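Local coordinates for protein hemoglobin (Mustelus griseus, PDB 1GCV) that carries oxygen from the gills to the peripheral tissues as the heme-binding beta subunit of a tetrameric hemoglobin, at residues 76-81 with 129-134; 26-31 with 94-99; 35-40 with 90-95. One frame throughout, in Å; residues are numbered along the deposited sequence.

Contact 1: residues 76-81 with 129-134; sequences KDLSKK and DAISKQ. With HEM (protoporphyrin IX containing Fe), chain F.
Turned anti to its backbone N (chi1 -178°), the OG of Ser79 reaches the backbone of 131-134, while Gln134, whose CG lies anti to its own carbonyl carbon (chi1 -65°), lays its chain against Lys76 and Lys80. Two partners engage the serine oxygen: Gln134 N donates to Ser79 OG at 2.9 Å with an N-H...O angle of 150°, and Ser79 OG gives a weak bond to Ile131 O at 2.8 Å. One buried hydroxyl therefore bridges an amide and a carbonyl three residues apart. Gln134 contributes methylenes here, its CG lying 3.4 Å from Lys80 CG. Toward the heme, Leu78 CG meets Ile131 CD1 at 4.0 Å. Both residues also touch the porphyrin, with Leu78 CD1 3.5 Å from heme CMA and Ile131 CD1 3.8 Å from heme C2B. An alanine in place of Leu78 would probably open a gap between Ile131 and the heme methyl, leaving that porphyrin edge freer to shift. Lys81 NZ donates a hydrogen bond to the heme propionate oxygen O2A at 3.1 Å, and Leu78 O is hydrogen-bonded to ND1 of the iron ligand His82. This is the junction of the F and H helices that walls the proximal heme pocket of globins.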
loop_
_atom_site.group_PDB
_atom_site.type_symbol
_atom_site.label_atom_id
_atom_site.label_comp_id
_atom_site.label_asym_id
_atom_site.label_seq_id
_atom_site.Cartn_x
_atom_site.Cartn_y
_atom_site.Cartn_z
ATOM N N LYS B 76 -0.038 0.728 -24.592
ATOM C CA LYS B 76 0.967 -0.331 -24.622
ATOM C C LYS B 76 2.386 0.180 -24.861
ATOM O O LYS B 76 3.314 -0.203 -24.150
ATOM C CB LYS B 76 0.616 -1.378 -25.682
ATOM C CG LYS B 76 0.919 -2.801 -25.245
ATOM C CD LYS B 76 1.466 -3.633 -26.392
ATOM C CE LYS B 76 0.336 -4.224 -27.231
ATOM N NZ LYS B 76 -0.809 -4.706 -26.397
ATOM N N ASP B 77 2.553 1.044 -25.858
ATOM C CA ASP B 77 3.865 1.592 -26.175
ATOM C C ASP B 77 4.329 2.605 -25.144
ATOM O O ASP B 77 5.506 2.637 -24.790
ATOM C CB ASP B 77 3.844 2.242 -27.554
ATOM C CG ASP B 77 4.040 1.239 -28.667
ATOM O OD1 ASP B 77 4.663 0.180 -28.418
ATOM O OD2 ASP B 77 3.568 1.509 -29.790
ATOM N N LEU B 78 3.409 3.444 -24.678
ATOM C CA LEU B 78 3.724 4.452 -23.668
ATOM C C LEU B 78 4.219 3.732 -22.417
ATOM O O LEU B 78 5.139 4.188 -21.737
ATOM C CB LEU B 78 2.474 5.271 -23.335
ATOM C CG LEU B 78 2.636 6.433 -22.359
ATOM C CD1 LEU B 78 3.738 7.335 -22.846
ATOM C CD2 LEU B 78 1.333 7.205 -22.249
ATOM N N SER B 79 3.594 2.599 -22.129
ATOM C CA SER B 79 3.949 1.790 -20.975
ATOM C C SER B 79 5.353 1.194 -21.126
ATOM O O SER B 79 6.132 1.178 -20.171
ATOM C CB SER B 79 2.919 0.673 -20.794
ATOM O OG SER B 79 3.207 -0.103 -19.648
ATOM N N LYS B 80 5.673 0.705 -22.324
ATOM C CA LYS B 80 6.989 0.126 -22.587
ATOM C C LYS B 80 8.047 1.215 -22.531
ATOM O O LYS B 80 9.170 0.971 -22.101
ATOM C CB LYS B 80 7.024 -0.547 -23.962
ATOM C CG LYS B 80 6.142 -1.770 -24.057
ATOM C CD LYS B 80 6.361 -2.512 -25.356
ATOM C CE LYS B 80 6.327 -4.010 -25.118
ATOM N NZ LYS B 80 6.519 -4.773 -26.380
ATOM N N LYS B 81 7.681 2.415 -22.966
ATOM C CA LYS B 81 8.589 3.552 -22.956
ATOM C C LYS B 81 8.956 3.945 -21.521
ATOM O O LYS B 81 10.101 4.301 -21.245
ATOM C CB LYS B 81 7.948 4.740 -23.678
ATOM C CG LYS B 81 8.678 6.061 -23.480
ATOM C CD LYS B 81 9.400 6.492 -24.753
ATOM C CE LYS B 81 10.732 7.175 -24.449
ATOM N NZ LYS B 81 10.599 8.660 -24.312
ATOM N N ASP B 129 -3.115 1.365 -14.291
ATOM C CA ASP B 129 -3.051 -0.043 -14.660
ATOM C C ASP B 129 -2.581 -0.222 -16.103
ATOM O O ASP B 129 -1.748 -1.074 -16.385
ATOM C CB ASP B 129 -4.433 -0.681 -14.456
ATOM C CG ASP B 129 -4.586 -2.007 -15.180
ATOM O OD1 ASP B 129 -5.334 -2.060 -16.184
ATOM O OD2 ASP B 129 -3.966 -2.998 -14.740
ATOM N N ALA B 130 -3.105 0.590 -17.012
ATOM C CA ALA B 130 -2.728 0.505 -18.417
ATOM C C ALA B 130 -1.259 0.868 -18.621
ATOM O O ALA B 130 -0.545 0.199 -19.358
ATOM C CB ALA B 130 -3.616 1.427 -19.255
ATOM N N ILE B 131 -0.806 1.923 -17.953
ATOM C CA ILE B 131 0.574 2.375 -18.097
ATOM C C ILE B 131 1.599 1.559 -17.292
ATOM O O ILE B 131 2.802 1.691 -17.510
ATOM C CB ILE B 131 0.691 3.888 -17.745
ATOM C CG1 ILE B 131 1.877 4.511 -18.490
ATOM C CG2 ILE B 131 0.818 4.078 -16.240
ATOM C CD1 ILE B 131 1.895 6.023 -18.443
ATOM N N SER B 132 1.115 0.707 -16.387
ATOM C CA SER B 132 1.975 -0.144 -15.556
ATOM C C SER B 132 2.044 -1.563 -16.116
ATOM O O SER B 132 2.856 -2.371 -15.682
ATOM C CB SER B 132 1.437 -0.219 -14.120
ATOM O OG SER B 132 1.638 0.995 -13.421
ATOM N N LYS B 133 1.181 -1.853 -17.079
ATOM C CA LYS B 133 1.093 -3.171 -17.708
ATOM C C LYS B 133 2.382 -3.763 -18.294
ATOM O O LYS B 133 2.731 -4.905 -18.003
ATOM C CB LYS B 133 0.022 -3.137 -18.809
ATOM C CG LYS B 133 -0.570 -4.487 -19.148
ATOM C CD LYS B 133 -1.429 -4.994 -18.008
ATOM C CE LYS B 133 -2.905 -4.825 -18.315
ATOM N NZ LYS B 133 -3.300 -5.577 -19.544
ATOM N N GLN B 134 3.086 -2.999 -19.122
ATOM C CA GLN B 134 4.297 -3.507 -19.759
ATOM C C GLN B 134 5.558 -3.578 -18.901
ATOM O O GLN B 134 6.659 -3.718 -19.431
ATOM C CB GLN B 134 4.584 -2.704 -21.028
ATOM C CG GLN B 134 3.527 -2.878 -22.110
ATOM C CD GLN B 134 2.935 -4.275 -22.126
ATOM O OE1 GLN B 134 1.722 -4.451 -21.986
ATOM N NE2 GLN B 134 3.793 -5.278 -22.292
HETATM C CHA HEM F . 7.335 11.047 -20.791
HETATM C CHB HEM F . 2.580 10.222 -20.205
HETATM C CHC HEM F . 3.297 9.811 -15.407
HETATM C CHD HEM F . 8.058 10.541 -16.012
HETATM C C1A HEM F . 5.966 10.882 -21.020
HETATM C C2A HEM F . 5.319 11.032 -22.306
HETATM C C3A HEM F . 4.001 10.795 -22.139
HETATM C C4A HEM F . 3.811 10.525 -20.741
HETATM C CMA HEM F . 2.932 10.751 -23.219
HETATM C CAA HEM F . 5.965 11.383 -23.619
HETATM C CBA HEM F . 6.404 10.100 -24.275
HETATM C CGA HEM F . 7.551 10.313 -25.231
HETATM O O1A HEM F . 7.439 9.871 -26.393
HETATM O O2A HEM F . 8.564 10.921 -24.821
HETATM C C1B HEM F . 2.377 9.966 -18.868
HETATM C C2B HEM F . 1.060 9.743 -18.315
HETATM C C3B HEM F . 1.230 9.687 -16.940
HETATM C C4B HEM F . 2.687 9.817 -16.677
HETATM C CMB HEM F . -0.230 9.557 -19.134
HETATM C CAB HEM F . 0.190 9.622 -16.006
HETATM C CBB HEM F . 0.114 8.658 -14.977
HETATM C C1C HEM F . 4.679 9.939 -15.148
HETATM C C2C HEM F . 5.283 10.027 -13.808
HETATM C C3C HEM F . 6.633 10.152 -14.003
HETATM C C4C HEM F . 6.841 10.231 -15.440
HETATM C CMC HEM F . 4.567 10.071 -12.455
HETATM C CAC HEM F . 7.655 10.110 -13.042
HETATM C CBC HEM F . 7.645 10.818 -11.829
HETATM C C1D HEM F . 8.260 10.706 -17.365
HETATM C C2D HEM F . 9.537 11.083 -17.920
HETATM C C3D HEM F . 9.336 11.265 -19.248
HETATM C C4D HEM F . 7.947 10.931 -19.527
HETATM C CMD HEM F . 10.855 11.192 -17.167
HETATM C CAD HEM F . 10.358 11.767 -20.262
HETATM C CBD HEM F . 10.756 13.205 -19.980
HETATM C CGD HEM F . 11.028 13.995 -21.243
HETATM O O1D HEM F . 10.931 15.242 -21.186
HETATM O O2D HEM F . 11.336 13.371 -22.285
HETATM N NA HEM F . 5.031 10.539 -20.045
HETATM N NB HEM F . 3.383 9.966 -17.878
HETATM N NC HEM F . 5.653 10.061 -16.154
HETATM N ND HEM F . 7.286 10.585 -18.349
HETATM FE FE HEM F . 5.374 10.027 -18.144
#

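Contact 2: residues 26-31 with 94-99; sequences QALDRM and HLLTDC
Ala27 and Met31 meet Leu96 and Cys99 where helices 20-34 and 93-108, the B and G helices of the globin fold, cross: the axes of the two short segments approach to 8.5 Å, with 123° between their directions. The approach is consistent with the small residues at the crossing, Ala27 CB standing 4.2 Å from Cys99 CB. The thiol sulfur fits against the turn of the facing helix, with Cys99 SG 3.7 Å from Met31 N and 3.8 Å from Arg30 CG. Met31 runs extended through its first two torsions (chi1 -176°), which carries SD out to the facing helix, 3.7 Å from Leu96 CB. On the flank toward the heme, the methyl Leu28 CD2 touches Leu96 CD1 at 3.9 Å. In the next shell, Leu28 packs on the distal His53 and Leu96 on the heme, so the crossing adjoins the distal pocket. Arg30 lays its aliphatic chain by the thiol and sends its guanidinium outward: NE forms a salt bridge with Glu103, and the terminal nitrogens bond to Phe116 O and His121 of a neighbouring hemoglobin chain. The backbone oxygen Ala27 O, already taking the helical bond from Met31 N, also lies 3.4 Å from Cys99 CB.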
loop_
_atom_site.group_PDB
_atom_site.type_symbol
_atom_site.label_atom_id
_atom_site.label_comp_id
_atom_site.label_asym_id
_atom_site.label_seq_id
_atom_site.Cartn_x
_atom_site.Cartn_y
_atom_site.Cartn_z
ATOM N N GLN B 26 0.090 22.297 -12.372
ATOM C CA GLN B 26 0.101 22.522 -10.937
ATOM C C GLN B 26 0.190 21.207 -10.164
ATOM O O GLN B 26 0.730 21.163 -9.058
ATOM C CB GLN B 26 -1.146 23.302 -10.530
ATOM C CG GLN B 26 -1.027 24.795 -10.831
ATOM C CD GLN B 26 -2.368 25.480 -10.986
ATOM O OE1 GLN B 26 -2.517 26.401 -11.786
ATOM N NE2 GLN B 26 -3.354 25.033 -10.220
ATOM N N ALA B 27 -0.324 20.135 -10.759
ATOM C CA ALA B 27 -0.296 18.825 -10.120
ATOM C C ALA B 27 1.125 18.291 -10.098
ATOM O O ALA B 27 1.533 17.642 -9.135
ATOM C CB ALA B 27 -1.213 17.853 -10.861
ATOM N N LEU B 28 1.875 18.567 -11.163
ATOM C CA LEU B 28 3.261 18.123 -11.255
ATOM C C LEU B 28 4.094 18.856 -10.211
ATOM O O LEU B 28 4.876 18.244 -9.486
ATOM C CB LEU B 28 3.815 18.395 -12.657
ATOM C CG LEU B 28 3.566 17.272 -13.666
ATOM C CD1 LEU B 28 3.777 17.798 -15.064
ATOM C CD2 LEU B 28 4.497 16.102 -13.391
ATOM N N ASP B 29 3.920 20.170 -10.135
ATOM C CA ASP B 29 4.647 20.986 -9.171
ATOM C C ASP B 29 4.294 20.567 -7.737
ATOM O O ASP B 29 5.154 20.542 -6.853
ATOM C CB ASP B 29 4.320 22.469 -9.381
ATOM C CG ASP B 29 5.029 23.065 -10.595
ATOM O OD1 ASP B 29 6.099 22.551 -11.002
ATOM O OD2 ASP B 29 4.513 24.059 -11.147
ATOM N N ARG B 30 3.023 20.246 -7.511
ATOM C CA ARG B 30 2.572 19.810 -6.196
ATOM C C ARG B 30 3.294 18.512 -5.866
ATOM O O ARG B 30 3.800 18.334 -4.762
ATOM C CB ARG B 30 1.059 19.568 -6.209
ATOM C CG ARG B 30 0.483 19.146 -4.871
ATOM C CD ARG B 30 -1.037 19.112 -4.915
ATOM N NE ARG B 30 -1.603 20.433 -5.168
ATOM C CZ ARG B 30 -1.890 21.318 -4.221
ATOM N NH1 ARG B 30 -1.666 21.028 -2.947
ATOM N NH2 ARG B 30 -2.396 22.498 -4.548
ATOM N N MET B 31 3.350 17.614 -6.845
ATOM C CA MET B 31 3.996 16.319 -6.680
ATOM C C MET B 31 5.475 16.424 -6.318
ATOM O O MET B 31 5.959 15.678 -5.464
ATOM C CB MET B 31 3.841 15.485 -7.955
ATOM C CG MET B 31 4.403 14.078 -7.837
ATOM S SD MET B 31 4.362 13.170 -9.387
ATOM C CE MET B 31 5.617 14.025 -10.305
ATOM N N HIS B 94 0.692 6.818 -9.283
ATOM C CA HIS B 94 -0.438 7.326 -8.505
ATOM C C HIS B 94 -0.137 8.632 -7.760
ATOM O O HIS B 94 -1.054 9.377 -7.419
ATOM C CB HIS B 94 -0.973 6.241 -7.535
ATOM C CG HIS B 94 -0.260 6.168 -6.213
ATOM N ND1 HIS B 94 -0.614 6.942 -5.127
ATOM C CD2 HIS B 94 0.757 5.376 -5.791
ATOM C CE1 HIS B 94 0.151 6.632 -4.095
ATOM N NE2 HIS B 94 0.991 5.684 -4.471
ATOM N N LEU B 95 1.141 8.921 -7.525
ATOM C CA LEU B 95 1.516 10.158 -6.843
ATOM C C LEU B 95 1.126 11.349 -7.715
ATOM O O LEU B 95 0.746 12.398 -7.205
ATOM C CB LEU B 95 3.019 10.183 -6.548
ATOM C CG LEU B 95 3.520 9.040 -5.660
ATOM C CD1 LEU B 95 5.025 9.130 -5.519
ATOM C CD2 LEU B 95 2.844 9.108 -4.295
ATOM N N LEU B 96 1.215 11.189 -9.032
ATOM C CA LEU B 96 0.827 12.266 -9.935
ATOM C C LEU B 96 -0.694 12.346 -10.030
ATOM O O LEU B 96 -1.271 13.415 -9.835
ATOM C CB LEU B 96 1.409 12.053 -11.339
ATOM C CG LEU B 96 0.883 13.000 -12.428
ATOM C CD1 LEU B 96 1.179 14.442 -12.051
ATOM C CD2 LEU B 96 1.527 12.662 -13.758
ATOM N N THR B 97 -1.347 11.220 -10.319
ATOM C CA THR B 97 -2.803 11.210 -10.445
ATOM C C THR B 97 -3.479 11.646 -9.141
ATOM O O THR B 97 -4.524 12.294 -9.173
ATOM C CB THR B 97 -3.340 9.817 -10.908
ATOM O OG1 THR B 97 -2.972 8.800 -9.969
ATOM C CG2 THR B 97 -2.770 9.466 -12.259
ATOM N N ASP B 98 -2.883 11.310 -7.999
ATOM C CA ASP B 98 -3.436 11.723 -6.710
ATOM C C ASP B 98 -3.343 13.244 -6.599
ATOM O O ASP B 98 -4.220 13.887 -6.029
ATOM C CB ASP B 98 -2.645 11.114 -5.549
ATOM C CG ASP B 98 -3.099 9.717 -5.198
ATOM O OD1 ASP B 98 -4.113 9.264 -5.767
ATOM O OD2 ASP B 98 -2.434 9.075 -4.355
ATOM N N CYS B 99 -2.267 13.818 -7.130
ATOM C CA CYS B 99 -2.092 15.263 -7.073
ATOM C C CYS B 99 -3.050 15.964 -8.022
ATOM O O CYS B 99 -3.481 17.084 -7.749
ATOM C CB CYS B 99 -0.651 15.644 -7.393
ATOM S SG CYS B 99 0.425 15.473 -5.963
#

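Contact 3: residues 35-40 with 90-95; sequences YPWTNR and PGSFHL. With HEM (protoporphyrin IX containing Fe), chain F.
The C region and the FG corner of the globin fold meet where Tyr35, Trp37 and Thr38, at the short 3-10 turn following helix 20-34, close round Leu95 near the start of helix 93-108. All three residues approach the two methyls of this leucine. Leu95 CD2 stands over the face of the Tyr35 ring, 3.7 Å from its centroid and only 1° off the ring normal, a well-centred CH-pi contact. Lower on the same side chain, Leu95 CB comes within 3.8 Å of Tyr35 CD2. The other methyl faces the turn: Leu95 CD1 lies 3.4 Å from Trp37 NE1, approaching the indole obliquely, and 3.7 Å from Thr38 CG2. With CG in the crowded position between backbone N and carbonyl carbon (chi1 57°), Trp37 swings its indole back toward the leucine, and Tyr35 CB lies over one indole face, offset toward its rim. Thr38 is fixed by its own turn, since Thr38 OG1 donates to Tyr35 O at 2.8 Å; that oxygen also accepts from Thr38 N. The OG1 bond fixes the side-chain rotation (chi1 60°) that turns CG2 to the leucine. Two polar groups reach another subunit. Ser92 OG, at the indole edge, is hydrogen-bonded to Asp94 of a neighbouring hemoglobin chain, to which Trp37 NE1 gives a weak bond, and Tyr139 of that chain meets the indole ring. Toward the porphyrin, Ser92 O lies 3.7 Å from heme CMC, while Phe93 puts its ring edge to the heme, CD1 being 3.8 Å from CHC. One packed unit thus touches both heme and partner subunit, consistent with the C-helix and FG-corner interface between unlike subunits of tetrameric hemoglobins.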
loop_
_atom_site.group_PDB
_atom_site.type_symbol
_atom_site.label_atom_id
_atom_site.label_comp_id
_atom_site.label_asym_id
_atom_site.label_seq_id
_atom_site.Cartn_x
_atom_site.Cartn_y
_atom_site.Cartn_z
ATOM N N TYR B 35 6.045 14.879 -2.673
ATOM C CA TYR B 35 6.754 13.608 -2.864
ATOM C C TYR B 35 8.049 13.924 -3.620
ATOM O O TYR B 35 8.193 13.574 -4.791
ATOM C CB TYR B 35 5.895 12.631 -3.690
ATOM C CG TYR B 35 4.472 12.487 -3.192
ATOM C CD1 TYR B 35 4.205 11.919 -1.948
ATOM C CD2 TYR B 35 3.395 12.961 -3.945
ATOM C CE1 TYR B 35 2.897 11.831 -1.460
ATOM C CE2 TYR B 35 2.086 12.879 -3.468
ATOM C CZ TYR B 35 1.845 12.315 -2.222
ATOM O OH TYR B 35 0.559 12.244 -1.733
ATOM N N PRO B 36 9.028 14.551 -2.931
ATOM C CA PRO B 36 10.331 14.957 -3.476
ATOM C C PRO B 36 11.125 13.940 -4.290
ATOM O O PRO B 36 11.830 14.305 -5.227
ATOM C CB PRO B 36 11.104 15.432 -2.246
ATOM C CG PRO B 36 10.064 15.804 -1.262
ATOM C CD PRO B 36 8.930 14.852 -1.489
ATOM N N TRP B 37 11.020 12.666 -3.940
ATOM C CA TRP B 37 11.760 11.640 -4.659
ATOM C C TRP B 37 11.396 11.538 -6.130
ATOM O O TRP B 37 12.176 11.007 -6.910
ATOM C CB TRP B 37 11.579 10.267 -4.000
ATOM C CG TRP B 37 10.149 9.799 -3.861
ATOM C CD1 TRP B 37 9.439 9.036 -4.747
ATOM C CD2 TRP B 37 9.281 10.026 -2.745
ATOM N NE1 TRP B 37 8.185 8.772 -4.248
ATOM C CE2 TRP B 37 8.063 9.369 -3.020
ATOM C CE3 TRP B 37 9.418 10.720 -1.535
ATOM C CZ2 TRP B 37 6.988 9.385 -2.131
ATOM C CZ3 TRP B 37 8.348 10.737 -0.650
ATOM C CH2 TRP B 37 7.149 10.072 -0.953
ATOM N N THR B 38 10.225 12.039 -6.514
ATOM C CA THR B 38 9.812 11.964 -7.915
ATOM C C THR B 38 10.615 12.919 -8.796
ATOM O O THR B 38 10.510 12.867 -10.022
ATOM C CB THR B 38 8.306 12.283 -8.103
ATOM O OG1 THR B 38 8.035 13.603 -7.622
ATOM C CG2 THR B 38 7.437 11.278 -7.353
ATOM N N ASN B 39 11.416 13.780 -8.168
ATOM C CA ASN B 39 12.254 14.740 -8.887
ATOM C C ASN B 39 13.365 13.980 -9.587
ATOM O O ASN B 39 13.928 14.437 -10.580
ATOM C CB ASN B 39 12.873 15.741 -7.912
ATOM C CG ASN B 39 12.071 17.016 -7.805
ATOM O OD1 ASN B 39 11.524 17.333 -6.746
ATOM N ND2 ASN B 39 11.991 17.757 -8.905
ATOM N N ARG B 40 13.672 12.815 -9.033
ATOM C CA ARG B 40 14.698 11.923 -9.543
ATOM C C ARG B 40 14.794 11.897 -11.073
ATOM O O ARG B 40 15.879 12.026 -11.639
ATOM C CB ARG B 40 14.410 10.513 -9.023
ATOM C CG ARG B 40 15.564 9.547 -9.097
ATOM C CD ARG B 40 15.133 8.141 -8.691
ATOM N NE ARG B 40 16.060 7.150 -9.223
ATOM C CZ ARG B 40 15.819 6.407 -10.297
ATOM N NH1 ARG B 40 16.721 5.529 -10.717
ATOM N NH2 ARG B 40 14.669 6.535 -10.945
ATOM N N PRO B 90 6.877 2.455 -11.411
ATOM C CA PRO B 90 5.416 2.498 -11.554
ATOM C C PRO B 90 4.675 2.849 -10.273
ATOM O O PRO B 90 3.503 3.229 -10.313
ATOM C CB PRO B 90 5.053 1.102 -12.069
ATOM C CG PRO B 90 6.201 0.246 -11.692
ATOM C CD PRO B 90 7.414 1.128 -11.752
ATOM N N GLY B 91 5.360 2.724 -9.138
ATOM C CA GLY B 91 4.737 3.040 -7.867
ATOM C C GLY B 91 4.552 4.535 -7.717
ATOM O O GLY B 91 3.828 4.999 -6.838
ATOM N N SER B 92 5.211 5.292 -8.588
ATOM C CA SER B 92 5.133 6.743 -8.561
ATOM C C SER B 92 3.986 7.292 -9.407
ATOM O O SER B 92 3.626 8.461 -9.275
ATOM C CB SER B 92 6.460 7.334 -9.041
ATOM O OG SER B 92 7.511 6.964 -8.165
ATOM N N PHE B 93 3.407 6.454 -10.268
ATOM C CA PHE B 93 2.307 6.884 -11.134
ATOM C C PHE B 93 1.123 7.474 -10.363
ATOM O O PHE B 93 0.610 8.525 -10.744
ATOM C CB PHE B 93 1.823 5.721 -12.013
ATOM C CG PHE B 93 2.767 5.367 -13.135
ATOM C CD1 PHE B 93 3.378 6.359 -13.895
ATOM C CD2 PHE B 93 3.044 4.042 -13.432
ATOM C CE1 PHE B 93 4.252 6.030 -14.935
ATOM C CE2 PHE B 93 3.917 3.710 -14.468
ATOM C CZ PHE B 93 4.519 4.706 -15.217
ATOM N N HIS B 94 0.692 6.818 -9.283
ATOM C CA HIS B 94 -0.438 7.326 -8.505
ATOM C C HIS B 94 -0.137 8.632 -7.760
ATOM O O HIS B 94 -1.054 9.377 -7.419
ATOM C CB HIS B 94 -0.973 6.241 -7.535
ATOM C CG HIS B 94 -0.260 6.168 -6.213
ATOM N ND1 HIS B 94 -0.614 6.942 -5.127
ATOM C CD2 HIS B 94 0.757 5.376 -5.791
ATOM C CE1 HIS B 94 0.151 6.632 -4.095
ATOM N NE2 HIS B 94 0.991 5.684 -4.471
ATOM N N LEU B 95 1.141 8.921 -7.525
ATOM C CA LEU B 95 1.516 10.158 -6.843
ATOM C C LEU B 95 1.126 11.349 -7.715
ATOM O O LEU B 95 0.746 12.398 -7.205
ATOM C CB LEU B 95 3.019 10.183 -6.548
ATOM C CG LEU B 95 3.520 9.040 -5.660
ATOM C CD1 LEU B 95 5.025 9.130 -5.519
ATOM C CD2 LEU B 95 2.844 9.108 -4.295
HETATM C CHA HEM F . 7.335 11.047 -20.791
HETATM C CHB HEM F . 2.580 10.222 -20.205
HETATM C CHC HEM F . 3.297 9.811 -15.407
HETATM C CHD HEM F . 8.058 10.541 -16.012
HETATM C C1A HEM F . 5.966 10.882 -21.020
HETATM C C2A HEM F . 5.319 11.032 -22.306
HETATM C C3A HEM F . 4.001 10.795 -22.139
HETATM C C4A HEM F . 3.811 10.525 -20.741
HETATM C CMA HEM F . 2.932 10.751 -23.219
HETATM C CAA HEM F . 5.965 11.383 -23.619
HETATM C CBA HEM F . 6.404 10.100 -24.275
HETATM C CGA HEM F . 7.551 10.313 -25.231
HETATM O O1A HEM F . 7.439 9.871 -26.393
HETATM O O2A HEM F . 8.564 10.921 -24.821
HETATM C C1B HEM F . 2.377 9.966 -18.868
HETATM C C2B HEM F . 1.060 9.743 -18.315
HETATM C C3B HEM F . 1.230 9.687 -16.940
HETATM C C4B HEM F . 2.687 9.817 -16.677
HETATM C CMB HEM F . -0.230 9.557 -19.134
HETATM C CAB HEM F . 0.190 9.622 -16.006
HETATM C CBB HEM F . 0.114 8.658 -14.977
HETATM C C1C HEM F . 4.679 9.939 -15.148
HETATM C C2C HEM F . 5.283 10.027 -13.808
HETATM C C3C HEM F . 6.633 10.152 -14.003
HETATM C C4C HEM F . 6.841 10.231 -15.440
HETATM C CMC HEM F . 4.567 10.071 -12.455
HETATM C CAC HEM F . 7.655 10.110 -13.042
HETATM C CBC HEM F . 7.645 10.818 -11.829
HETATM C C1D HEM F . 8.260 10.706 -17.365
HETATM C C2D HEM F . 9.537 11.083 -17.920
HETATM C C3D HEM F . 9.336 11.265 -19.248
HETATM C C4D HEM F . 7.947 10.931 -19.527
HETATM C CMD HEM F . 10.855 11.192 -17.167
HETATM C CAD HEM F . 10.358 11.767 -20.262
HETATM C CBD HEM F . 10.756 13.205 -19.980
HETATM C CGD HEM F . 11.028 13.995 -21.243
HETATM O O1D HEM F . 10.931 15.242 -21.186
HETATM O O2D HEM F . 11.336 13.371 -22.285
HETATM N NA HEM F . 5.031 10.539 -20.045
HETATM N NB HEM F . 3.383 9.966 -17.878
HETATM N NC HEM F . 5.653 10.061 -16.154
HETATM N ND HEM F . 7.286 10.585 -18.349
HETATM FE FE HEM F . 5.374 10.027 -18.144
#

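Overall arrangement
From the N terminus, the chain lays down 26-31 on helix 20-34 and then 35-40 in the turn after it. Contacts 2 and 3 both close back from these onto the corner before helix 93-108 and its first turns, sharing His94 and Leu95, and the loop of contact 3 lies within that of contact 2. Contact 1 opens inside both loops, at 76-81, and closes beyond both at 129-134; its loop crosses the other two. It touches contact 3, Ile131 CG2 lying 3.6 Å from Phe93 CD2, and both reach the heme. Contact 2 stays about 7 Å from contact 1 at the nearest atoms. Together they tie helices B, F, G and H and the C turn round one heme.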